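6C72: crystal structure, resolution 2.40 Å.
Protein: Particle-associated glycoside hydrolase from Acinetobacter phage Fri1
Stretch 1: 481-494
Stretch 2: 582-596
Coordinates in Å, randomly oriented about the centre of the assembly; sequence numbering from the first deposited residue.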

ATOM      1  N   ILE A 481      -1.000 -42.634  13.449  1.00 54.19           N
ATOM      2  CA  ILE A 481      -0.536 -43.558  12.416  1.00 54.41           C
ATOM      3  C   ILE A 481      -1.533 -43.717  11.279  1.00 54.65           C
ATOM      4  O   ILE A 481      -1.230 -44.402  10.295  1.00 54.85           O
ATOM      5  CB  ILE A 481      -0.224 -44.928  13.053  1.00 54.14           C
ATOM      6  CG1 ILE A 481       0.591 -44.738  14.326  1.00 53.84           C
ATOM      7  CG2 ILE A 481       0.580 -45.813  12.116  1.00 54.34           C
ATOM      8  CD1 ILE A 481       1.934 -44.098  14.080  1.00 54.04           C
ATOM      9  N   ASN A 482      -2.725 -43.129  11.394  1.00 39.20           N
ATOM     10  CA  ASN A 482      -3.772 -43.239  10.364  1.00 39.42           C
ATOM     11  C   ASN A 482      -4.205 -44.684  10.134  1.00 39.40           C
ATOM     12  O   ASN A 482      -4.436 -45.105   9.000  1.00 39.67           O
ATOM     13  CB  ASN A 482      -3.364 -42.615   9.026  1.00 39.70           C
ATOM     14  CG  ASN A 482      -3.033 -41.160   9.137  1.00 39.68           C
ATOM     15  OD1 ASN A 482      -3.514 -40.471  10.031  1.00 39.53           O
ATOM     16  ND2 ASN A 482      -2.301 -40.651   8.155  1.00 39.78           N
ATOM     17  N   ASP A 483      -4.277 -45.473  11.200  1.00 34.68           N
ATOM     18  CA  ASP A 483      -4.837 -46.813  11.081  1.00 34.58           C
ATOM     19  C   ASP A 483      -5.925 -47.059  12.118  1.00 34.09           C
ATOM     20  O   ASP A 483      -6.190 -48.208  12.467  1.00 33.82           O
ATOM     21  CB  ASP A 483      -3.747 -47.877  11.183  1.00 34.51           C
ATOM     22  CG  ASP A 483      -2.995 -47.820  12.485  1.00 34.10           C
ATOM     23  OD1 ASP A 483      -3.225 -46.891  13.286  1.00 33.90           O
ATOM     24  OD2 ASP A 483      -2.159 -48.717  12.707  1.00 34.00           O
ATOM     25  N   ALA A 484      -6.524 -46.001  12.652  1.00 27.31           N
ATOM     26  CA  ALA A 484      -7.627 -46.118  13.593  1.00 26.65           C
ATOM     27  C   ALA A 484      -8.469 -44.857  13.491  1.00 26.69           C
ATOM     28  O   ALA A 484      -7.919 -43.747  13.508  1.00 26.92           O
ATOM     29  CB  ALA A 484      -7.121 -46.323  15.031  1.00 26.81           C
ATOM     30  N   TYR A 485      -9.785 -45.028  13.342  1.00 29.89           N
ATOM     31  CA  TYR A 485     -10.680 -43.905  13.104  1.00 29.99           C
ATOM     32  C   TYR A 485     -11.961 -44.035  13.911  1.00 29.12           C
ATOM     33  O   TYR A 485     -12.491 -45.135  14.100  1.00 28.61           O
ATOM     34  CB  TYR A 485     -11.026 -43.776  11.614  1.00 30.78           C
ATOM     35  CG  TYR A 485      -9.823 -43.508  10.760  1.00 31.34           C
ATOM     36  CD1 TYR A 485      -9.020 -44.545  10.315  1.00 31.49           C
ATOM     37  CD2 TYR A 485      -9.478 -42.209  10.407  1.00 31.55           C
ATOM     38  CE1 TYR A 485      -7.898 -44.299   9.547  1.00 31.79           C
ATOM     39  CE2 TYR A 485      -8.370 -41.951   9.625  1.00 31.81           C
ATOM     40  CZ  TYR A 485      -7.585 -43.000   9.193  1.00 31.92           C
ATOM     41  OH  TYR A 485      -6.477 -42.747   8.411  1.00 32.09           O
ATOM     42  N   PHE A 486     -12.446 -42.893  14.384  1.00 31.00           N
ATOM     43  CA  PHE A 486     -13.739 -42.777  15.041  1.00 30.15           C
ATOM     44  C   PHE A 486     -14.468 -41.607  14.393  1.00 30.44           C
ATOM     45  O   PHE A 486     -14.000 -40.470  14.466  1.00 30.86           O
ATOM     46  CB  PHE A 486     -13.571 -42.577  16.549  1.00 29.60           C
ATOM     47  CG  PHE A 486     -14.856 -42.357  17.282  1.00 28.92           C
ATOM     48  CD1 PHE A 486     -15.375 -41.087  17.420  1.00 29.02           C
ATOM     49  CD2 PHE A 486     -15.536 -43.417  17.847  1.00 28.28           C
ATOM     50  CE1 PHE A 486     -16.552 -40.872  18.096  1.00 28.61           C
ATOM     51  CE2 PHE A 486     -16.726 -43.216  18.530  1.00 27.86           C
ATOM     52  CZ  PHE A 486     -17.239 -41.945  18.651  1.00 28.08           C
ATOM     53  N   ASN A 487     -15.575 -41.889  13.716  1.00 31.84           N
ATOM     54  CA  ASN A 487     -16.383 -40.869  13.064  1.00 32.02           C
ATOM     55  C   ASN A 487     -17.818 -40.995  13.523  1.00 31.01           C
ATOM     56  O   ASN A 487     -18.362 -42.100  13.618  1.00 30.42           O
ATOM     57  CB  ASN A 487     -16.340 -40.959  11.542  1.00 32.90           C
ATOM     58  CG  ASN A 487     -15.039 -40.454  10.979  1.00 34.14           C
ATOM     59  OD1 ASN A 487     -14.885 -39.254  10.746  1.00 34.21           O
ATOM     60  ND2 ASN A 487     -14.083 -41.361  10.764  1.00 34.64           N
ATOM     61  N   THR A 488     -18.440 -39.854  13.771  1.00 34.86           N
ATOM     62  CA  THR A 488     -19.809 -39.829  14.246  1.00 34.30           C
ATOM     63  C   THR A 488     -20.627 -38.869  13.386  1.00 34.60           C
ATOM     64  O   THR A 488     -20.160 -37.777  13.045  1.00 35.19           O
ATOM     65  CB  THR A 488     -19.834 -39.465  15.747  1.00 34.18           C
ATOM     66  OG1 THR A 488     -21.183 -39.342  16.203  1.00 34.11           O
ATOM     67  CG2 THR A 488     -19.117 -38.168  16.010  1.00 34.72           C
ATOM     68  N   GLU A 489     -21.811 -39.320  12.971  1.00 32.01           N
ATOM     69  CA  GLU A 489     -22.796 -38.510  12.266  1.00 32.28           C
ATOM     70  C   GLU A 489     -24.155 -38.677  12.939  1.00 32.06           C
ATOM     71  O   GLU A 489     -24.384 -39.626  13.695  1.00 31.66           O
ATOM     72  CB  GLU A 489     -22.903 -38.880  10.775  1.00 32.28           C
ATOM     73  CG  GLU A 489     -21.718 -38.463   9.925  1.00 32.93           C
ATOM     74  CD  GLU A 489     -21.851 -38.905   8.478  1.00 33.03           C
ATOM     75  OE1 GLU A 489     -22.343 -40.028   8.232  1.00 32.51           O
ATOM     76  OE2 GLU A 489     -21.459 -38.129   7.577  1.00 33.61           O
ATOM     77  N   ILE A 490     -25.078 -37.773  12.616  1.00 27.96           N
ATOM     78  CA  ILE A 490     -26.357 -37.713  13.317  1.00 28.08           C
ATOM     79  C   ILE A 490     -27.437 -37.229  12.356  1.00 28.11           C
ATOM     80  O   ILE A 490     -27.216 -36.319  11.543  1.00 28.38           O
ATOM     81  CB  ILE A 490     -26.230 -36.822  14.571  1.00 28.71           C
ATOM     82  CG1 ILE A 490     -27.391 -37.050  15.539  1.00 28.95           C
ATOM     83  CG2 ILE A 490     -26.064 -35.347  14.188  1.00 29.30           C
ATOM     84  CD1 ILE A 490     -27.180 -36.374  16.913  1.00 29.51           C
ATOM     85  N   ARG A 491     -28.612 -37.846  12.448  1.00 26.77           N
ATOM     86  CA  ARG A 491     -29.713 -37.538  11.541  1.00 26.66           C
ATOM     87  C   ARG A 491     -31.003 -37.478  12.338  1.00 26.88           C
ATOM     88  O   ARG A 491     -31.127 -38.103  13.393  1.00 27.03           O
ATOM     89  CB  ARG A 491     -29.848 -38.585  10.422  1.00 25.97           C
ATOM     90  CG  ARG A 491     -28.677 -38.631   9.474  1.00 25.87           C
ATOM     91  CD  ARG A 491     -28.613 -37.346   8.665  1.00 26.30           C
ATOM     92  NE  ARG A 491     -27.513 -37.321   7.701  1.00 26.42           N
ATOM     93  CZ  ARG A 491     -26.272 -36.931   8.003  1.00 26.88           C
ATOM     94  NH1 ARG A 491     -25.985 -36.537   9.239  1.00 27.15           N
ATOM     95  NH2 ARG A 491     -25.324 -36.924   7.068  1.00 27.13           N
ATOM     96  N   ASN A 492     -31.960 -36.722  11.811  1.00 32.21           N
ATOM     97  CA  ASN A 492     -33.312 -36.646  12.339  1.00 32.37           C
ATOM     98  C   ASN A 492     -34.183 -37.601  11.538  1.00 31.82           C
ATOM     99  O   ASN A 492     -34.108 -37.624  10.304  1.00 31.39           O
ATOM    100  CB  ASN A 492     -33.824 -35.205  12.243  1.00 32.72           C
ATOM    101  CG  ASN A 492     -35.266 -35.036  12.716  1.00 32.86           C
ATOM    102  OD1 ASN A 492     -36.173 -35.738  12.254  1.00 32.54           O
ATOM    103  ND2 ASN A 492     -35.492 -34.081  13.609  1.00 33.34           N
ATOM    104  N   PHE A 493     -34.998 -38.398  12.230  1.00 30.20           N
ATOM    105  CA  PHE A 493     -35.887 -39.343  11.560  1.00 29.75           C
ATOM    106  C   PHE A 493     -37.308 -39.159  12.047  1.00 30.06           C
ATOM    107  O   PHE A 493     -37.566 -39.147  13.254  1.00 30.60           O
ATOM    108  CB  PHE A 493     -35.463 -40.793  11.770  1.00 29.49           C
ATOM    109  CG  PHE A 493     -34.320 -41.186  10.920  1.00 28.89           C
ATOM    110  CD1 PHE A 493     -34.513 -41.505   9.595  1.00 28.27           C
ATOM    111  CD2 PHE A 493     -33.037 -41.190  11.434  1.00 28.99           C
ATOM    112  CE1 PHE A 493     -33.441 -41.830   8.796  1.00 27.82           C
ATOM    113  CE2 PHE A 493     -31.964 -41.519  10.649  1.00 28.49           C
ATOM    114  CZ  PHE A 493     -32.149 -41.836   9.338  1.00 27.95           C
ATOM    115  N   ASN A 494     -38.221 -39.057  11.098  1.00 38.32           N
ATOM    116  CA  ASN A 494     -39.648 -39.009  11.364  1.00 38.49           C
ATOM    117  C   ASN A 494     -40.170 -40.422  11.120  1.00 38.22           C
ATOM    118  O   ASN A 494     -40.308 -40.843   9.970  1.00 37.62           O
ATOM    119  CB  ASN A 494     -40.314 -38.004  10.435  1.00 38.26           C
ATOM    120  CG  ASN A 494     -41.792 -37.881  10.683  1.00 38.40           C
ATOM    121  OD1 ASN A 494     -42.286 -38.222  11.753  1.00 38.82           O
ATOM    122  ND2 ASN A 494     -42.523 -37.456   9.665  1.00 38.04           N
TER
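Stretch 2, residues 582-596: DVFSALPQYSKVTWL

Stretch 2 meets stretch 1 first as a β-partner and then as a loop that returns to the same strand further along. Residues 582-585 are extended and run antiparallel to strand 485-494: the N-to-C directions differ by 159° and the axes approach to 4.7 Å. Two hydrogen-bonded pairs fix the register. Tyr485 N donates to Ser585 O (2.7 Å) and Ser585 N to Tyr485 O (2.9 Å); Asn487 N donates to Val583 O (3.0 Å) and Val583 N to Asn487 O (2.8 Å). Phe486-Phe584 and Thr488-Asp582 are the non-hydrogen-bonded pairs, with CA atoms 4.8 and 4.5 Å apart.

The alternation puts Phe486, Thr488, Asp582 and Phe584 on one face. Phe486 is t at chi1 (176°) and Phe584 m (-56°), and both ring ends come nearer the opposing stretch than their CB directions suggest. The edge of Phe486 meets the face of Phe584, with centroids 4.9 Å apart, planes at 73° and Phe486 CE2 3.4 Å from Phe584 CZ. Beside them, Thr488 OG1 lies 3.1 Å from Asp582 OD1.

Tyr485, Asn487, Val583 and Ser585 occupy the other face. Beyond Ser585 the chain leaves the extended form, passing through Ala586 (phi/psi -96/-12) to a short 3-10 segment at 588-589. Tyr485, m at chi1 (-62°), receives Pro588 over one ring face, Pro588 CG lying 4.1 Å from the ring centroid and 28° off its normal. Ser585, p at chi1, turns its hydroxyl back to the loop, where OG donates to Leu587 O (2.9 Å). Ser591, also p, likewise donates from OG to Pro588 O (2.5 Å), and its CB sits 3.4 Å from Asn487 ND2. Water 2 accepts from Asn487 ND2 (3.1 Å) and donates to Val583 O (2.7 Å), joining side chain to strand.

Further along, Glu489 points toward stretch 2. With chi1 m and chi2 t, its extended chain carries the carboxylate to two donors: Glu489 OE2 forms a salt bridge with Lys592 NZ (2.8 Å), and Glu489 OE1 accepts from Trp595 NE1 (3.0 Å, N-H...O angle 156°). Lys592 reaches it through a folded chain, p at chi3 and chi4. Water 3 links Glu489 OE1 (2.6 Å) to Val593 N (2.8 Å).

Trp595 has the largest covered area, 125 Å². Arg491, m at both chi1 and chi2, bends over the indole: Arg491 CG stands 3.3 Å from the centroid of the six-membered ring, 1° off its normal, while the guanidinium stacks at 20° with centres 4.2 Å apart. Arg491 NH1 also donates to Ile490 O (2.6 Å).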

ATOM      1  N   ASP A 582     -21.754 -43.935  15.822  1.00 36.30           N
ATOM      2  CA  ASP A 582     -20.317 -43.901  16.078  1.00 37.07           C
ATOM      3  C   ASP A 582     -19.685 -45.073  15.336  1.00 37.34           C
ATOM      4  O   ASP A 582     -20.076 -46.225  15.546  1.00 36.55           O
ATOM      5  CB  ASP A 582     -20.009 -44.010  17.576  1.00 37.09           C
ATOM      6  CG  ASP A 582     -20.739 -42.966  18.416  1.00 37.08           C
ATOM      7  OD1 ASP A 582     -21.069 -41.876  17.900  1.00 37.09           O
ATOM      8  OD2 ASP A 582     -20.957 -43.226  19.618  1.00 37.11           O
ATOM      9  N   VAL A 583     -18.721 -44.789  14.467  1.00 25.46           N
ATOM     10  CA  VAL A 583     -18.068 -45.817  13.663  1.00 26.11           C
ATOM     11  C   VAL A 583     -16.601 -45.890  14.069  1.00 26.59           C
ATOM     12  O   VAL A 583     -15.891 -44.875  14.059  1.00 27.29           O
ATOM     13  CB  VAL A 583     -18.196 -45.544  12.150  1.00 26.47           C
ATOM     14  CG1 VAL A 583     -17.542 -46.661  11.347  1.00 26.69           C
ATOM     15  CG2 VAL A 583     -19.653 -45.366  11.744  1.00 24.76           C
ATOM     16  N   PHE A 584     -16.156 -47.096  14.414  1.00 30.62           N
ATOM     17  CA  PHE A 584     -14.762 -47.408  14.702  1.00 31.17           C
ATOM     18  C   PHE A 584     -14.229 -48.199  13.514  1.00 31.63           C
ATOM     19  O   PHE A 584     -14.796 -49.242  13.171  1.00 30.60           O
ATOM     20  CB  PHE A 584     -14.640 -48.244  15.981  1.00 30.27           C
ATOM     21  CG  PHE A 584     -15.273 -47.621  17.197  1.00 29.97           C
ATOM     22  CD1 PHE A 584     -16.648 -47.578  17.346  1.00 29.12           C
ATOM     23  CD2 PHE A 584     -14.479 -47.090  18.213  1.00 30.37           C
ATOM     24  CE1 PHE A 584     -17.221 -47.003  18.462  1.00 29.10           C
ATOM     25  CE2 PHE A 584     -15.049 -46.516  19.338  1.00 29.95           C
ATOM     26  CZ  PHE A 584     -16.423 -46.473  19.457  1.00 29.61           C
ATOM     27  N   SER A 585     -13.146 -47.733  12.895  1.00 30.23           N
ATOM     28  CA  SER A 585     -12.625 -48.453  11.740  1.00 30.97           C
ATOM     29  C   SER A 585     -11.119 -48.271  11.661  1.00 32.12           C
ATOM     30  O   SER A 585     -10.541 -47.409  12.324  1.00 32.38           O
ATOM     31  CB  SER A 585     -13.281 -47.983  10.445  1.00 32.12           C
ATOM     32  OG  SER A 585     -12.888 -46.662  10.142  1.00 33.33           O
ATOM     33  N   ALA A 586     -10.486 -49.079  10.813  1.00 26.91           N
ATOM     34  CA  ALA A 586      -9.048 -48.973  10.589  1.00 27.97           C
ATOM     35  C   ALA A 586      -8.694 -48.138   9.368  1.00 29.58           C
ATOM     36  O   ALA A 586      -7.519 -47.811   9.176  1.00 30.28           O
ATOM     37  CB  ALA A 586      -8.430 -50.369  10.429  1.00 27.63           C
ATOM     38  N   LEU A 587      -9.668 -47.819   8.530  1.00 33.71           N
ATOM     39  CA  LEU A 587      -9.449 -47.081   7.300  1.00 34.68           C
ATOM     40  C   LEU A 587     -10.586 -46.098   7.119  1.00 34.08           C
ATOM     41  O   LEU A 587     -11.715 -46.361   7.551  1.00 33.41           O
ATOM     42  CB  LEU A 587      -9.376 -47.980   6.060  1.00 35.61           C
ATOM     43  CG  LEU A 587      -8.134 -48.835   5.857  1.00 36.10           C
ATOM     44  CD1 LEU A 587      -8.372 -49.738   4.646  1.00 36.88           C
ATOM     45  CD2 LEU A 587      -6.885 -47.964   5.685  1.00 36.44           C
ATOM     46  N   PRO A 588     -10.312 -44.945   6.511  1.00 39.40           N
ATOM     47  CA  PRO A 588     -11.404 -44.006   6.228  1.00 38.42           C
ATOM     48  C   PRO A 588     -12.480 -44.600   5.335  1.00 37.99           C
ATOM     49  O   PRO A 588     -13.656 -44.255   5.495  1.00 36.76           O
ATOM     50  CB  PRO A 588     -10.687 -42.830   5.550  1.00 38.59           C
ATOM     51  CG  PRO A 588      -9.249 -42.967   5.965  1.00 39.46           C
ATOM     52  CD  PRO A 588      -8.999 -44.427   6.096  1.00 40.06           C
ATOM     53  N   GLN A 589     -12.126 -45.521   4.435  1.00 47.13           N
ATOM     54  CA  GLN A 589     -13.114 -46.089   3.527  1.00 46.40           C
ATOM     55  C   GLN A 589     -14.203 -46.844   4.270  1.00 45.21           C
ATOM     56  O   GLN A 589     -15.277 -47.076   3.708  1.00 44.11           O
ATOM     57  CB  GLN A 589     -12.438 -47.000   2.500  1.00 47.37           C
ATOM     58  CG  GLN A 589     -11.330 -46.321   1.698  1.00 48.24           C
ATOM     59  CD  GLN A 589      -9.989 -46.299   2.437  1.00 49.24           C
ATOM     60  OE1 GLN A 589      -9.549 -47.317   2.965  1.00 49.79           O
ATOM     61  NE2 GLN A 589      -9.344 -45.135   2.482  1.00 49.32           N
ATOM     62  N   TYR A 590     -13.959 -47.238   5.512  1.00 37.10           N
ATOM     63  CA  TYR A 590     -14.946 -47.986   6.281  1.00 35.42           C
ATOM     64  C   TYR A 590     -15.396 -47.198   7.503  1.00 34.88           C
ATOM     65  O   TYR A 590     -15.778 -47.780   8.521  1.00 33.75           O
ATOM     66  CB  TYR A 590     -14.397 -49.353   6.686  1.00 35.26           C
ATOM     67  CG  TYR A 590     -13.992 -50.176   5.488  1.00 36.13           C
ATOM     68  CD1 TYR A 590     -14.929 -50.948   4.804  1.00 35.67           C
ATOM     69  CD2 TYR A 590     -12.681 -50.172   5.028  1.00 37.81           C
ATOM     70  CE1 TYR A 590     -14.571 -51.693   3.704  1.00 36.78           C
ATOM     71  CE2 TYR A 590     -12.311 -50.918   3.933  1.00 38.70           C
ATOM     72  CZ  TYR A 590     -13.259 -51.676   3.277  1.00 38.17           C
ATOM     73  OH  TYR A 590     -12.895 -52.412   2.180  1.00 39.35           O
ATOM     74  N   SER A 591     -15.372 -45.870   7.400  1.00 39.15           N
ATOM     75  CA  SER A 591     -15.580 -45.005   8.550  1.00 38.75           C
ATOM     76  C   SER A 591     -16.960 -44.361   8.587  1.00 37.18           C
ATOM     77  O   SER A 591     -17.285 -43.693   9.578  1.00 36.66           O
ATOM     78  CB  SER A 591     -14.504 -43.918   8.577  1.00 39.50           C
ATOM     79  OG  SER A 591     -14.655 -43.047   7.471  1.00 39.33           O
ATOM     80  N   LYS A 592     -17.790 -44.558   7.565  1.00 50.41           N
ATOM     81  CA  LYS A 592     -19.065 -43.861   7.495  1.00 49.23           C
ATOM     82  C   LYS A 592     -20.169 -44.810   7.057  1.00 48.34           C
ATOM     83  O   LYS A 592     -19.975 -45.636   6.161  1.00 48.78           O
ATOM     84  CB  LYS A 592     -19.002 -42.665   6.529  1.00 49.46           C
ATOM     85  CG  LYS A 592     -18.380 -41.397   7.107  1.00 49.78           C
ATOM     86  CD  LYS A 592     -17.794 -40.508   6.015  1.00 50.23           C
ATOM     87  CE  LYS A 592     -18.872 -40.039   4.996  1.00 49.52           C
ATOM     88  NZ  LYS A 592     -19.916 -39.049   5.480  1.00 48.72           N
ATOM     89  N   VAL A 593     -21.341 -44.658   7.677  1.00 31.21           N
ATOM     90  CA  VAL A 593     -22.508 -45.433   7.282  1.00 30.63           C
ATOM     91  C   VAL A 593     -23.072 -44.866   5.986  1.00 30.82           C
ATOM     92  O   VAL A 593     -22.762 -43.739   5.581  1.00 31.05           O
ATOM     93  CB  VAL A 593     -23.586 -45.426   8.375  1.00 29.65           C
ATOM     94  CG1 VAL A 593     -22.994 -45.775   9.705  1.00 29.23           C
ATOM     95  CG2 VAL A 593     -24.281 -44.068   8.411  1.00 29.46           C
ATOM     96  N   THR A 594     -23.919 -45.658   5.332  1.00 35.91           N
ATOM     97  CA  THR A 594     -24.686 -45.188   4.187  1.00 35.88           C
ATOM     98  C   THR A 594     -26.082 -44.855   4.684  1.00 35.26           C
ATOM     99  O   THR A 594     -26.808 -45.742   5.141  1.00 35.17           O
ATOM    100  CB  THR A 594     -24.747 -46.226   3.070  1.00 36.38           C
ATOM    101  OG1 THR A 594     -23.420 -46.566   2.655  1.00 37.08           O
ATOM    102  CG2 THR A 594     -25.520 -45.649   1.895  1.00 36.26           C
ATOM    103  N   TRP A 595     -26.441 -43.578   4.626  1.00 35.25           N
ATOM    104  CA  TRP A 595     -27.781 -43.149   4.995  1.00 34.83           C
ATOM    105  C   TRP A 595     -28.748 -43.434   3.859  1.00 34.90           C
ATOM    106  O   TRP A 595     -28.442 -43.183   2.690  1.00 35.07           O
ATOM    107  CB  TRP A 595     -27.790 -41.657   5.324  1.00 34.62           C
ATOM    108  CG  TRP A 595     -26.957 -41.315   6.520  1.00 34.54           C
ATOM    109  CD1 TRP A 595     -25.732 -40.721   6.516  1.00 34.88           C
ATOM    110  CD2 TRP A 595     -27.286 -41.554   7.896  1.00 34.20           C
ATOM    111  NE1 TRP A 595     -25.278 -40.565   7.803  1.00 34.80           N
ATOM    112  CE2 TRP A 595     -26.210 -41.066   8.671  1.00 34.30           C
ATOM    113  CE3 TRP A 595     -28.386 -42.121   8.545  1.00 33.91           C
ATOM    114  CZ2 TRP A 595     -26.198 -41.127  10.064  1.00 34.02           C
ATOM    115  CZ3 TRP A 595     -28.373 -42.191   9.924  1.00 33.52           C
ATOM    116  CH2 TRP A 595     -27.283 -41.693  10.674  1.00 33.53           C
ATOM    117  N   LEU A 596     -29.912 -43.970   4.201  1.00 48.28           N
ATOM    118  CA  LEU A 596     -30.885 -44.376   3.191  1.00 48.36           C
ATOM    119  C   LEU A 596     -32.091 -43.437   3.158  1.00 48.15           C
ATOM    120  O   LEU A 596     -32.410 -42.791   4.157  1.00 48.00           O
ATOM    121  CB  LEU A 596     -31.325 -45.809   3.449  1.00 48.63           C
ATOM    122  CG  LEU A 596     -30.105 -46.725   3.525  1.00 48.96           C
ATOM    123  CD1 LEU A 596     -30.499 -48.113   3.990  1.00 49.27           C
ATOM    124  CD2 LEU A 596     -29.404 -46.771   2.175  1.00 49.20           C
TER
HETATM  125  O   HOH W   1     -19.516 -42.151  10.903  1.00 33.77           O
HETATM  126  O   HOH W   2     -14.658 -44.315  11.687  1.00 40.31           O
HETATM  127  O   HOH W   3     -21.592 -42.362   9.221  1.00 26.53           O
HETATM  128  O   HOH W   4     -22.154 -41.044   5.733  1.00 29.19           O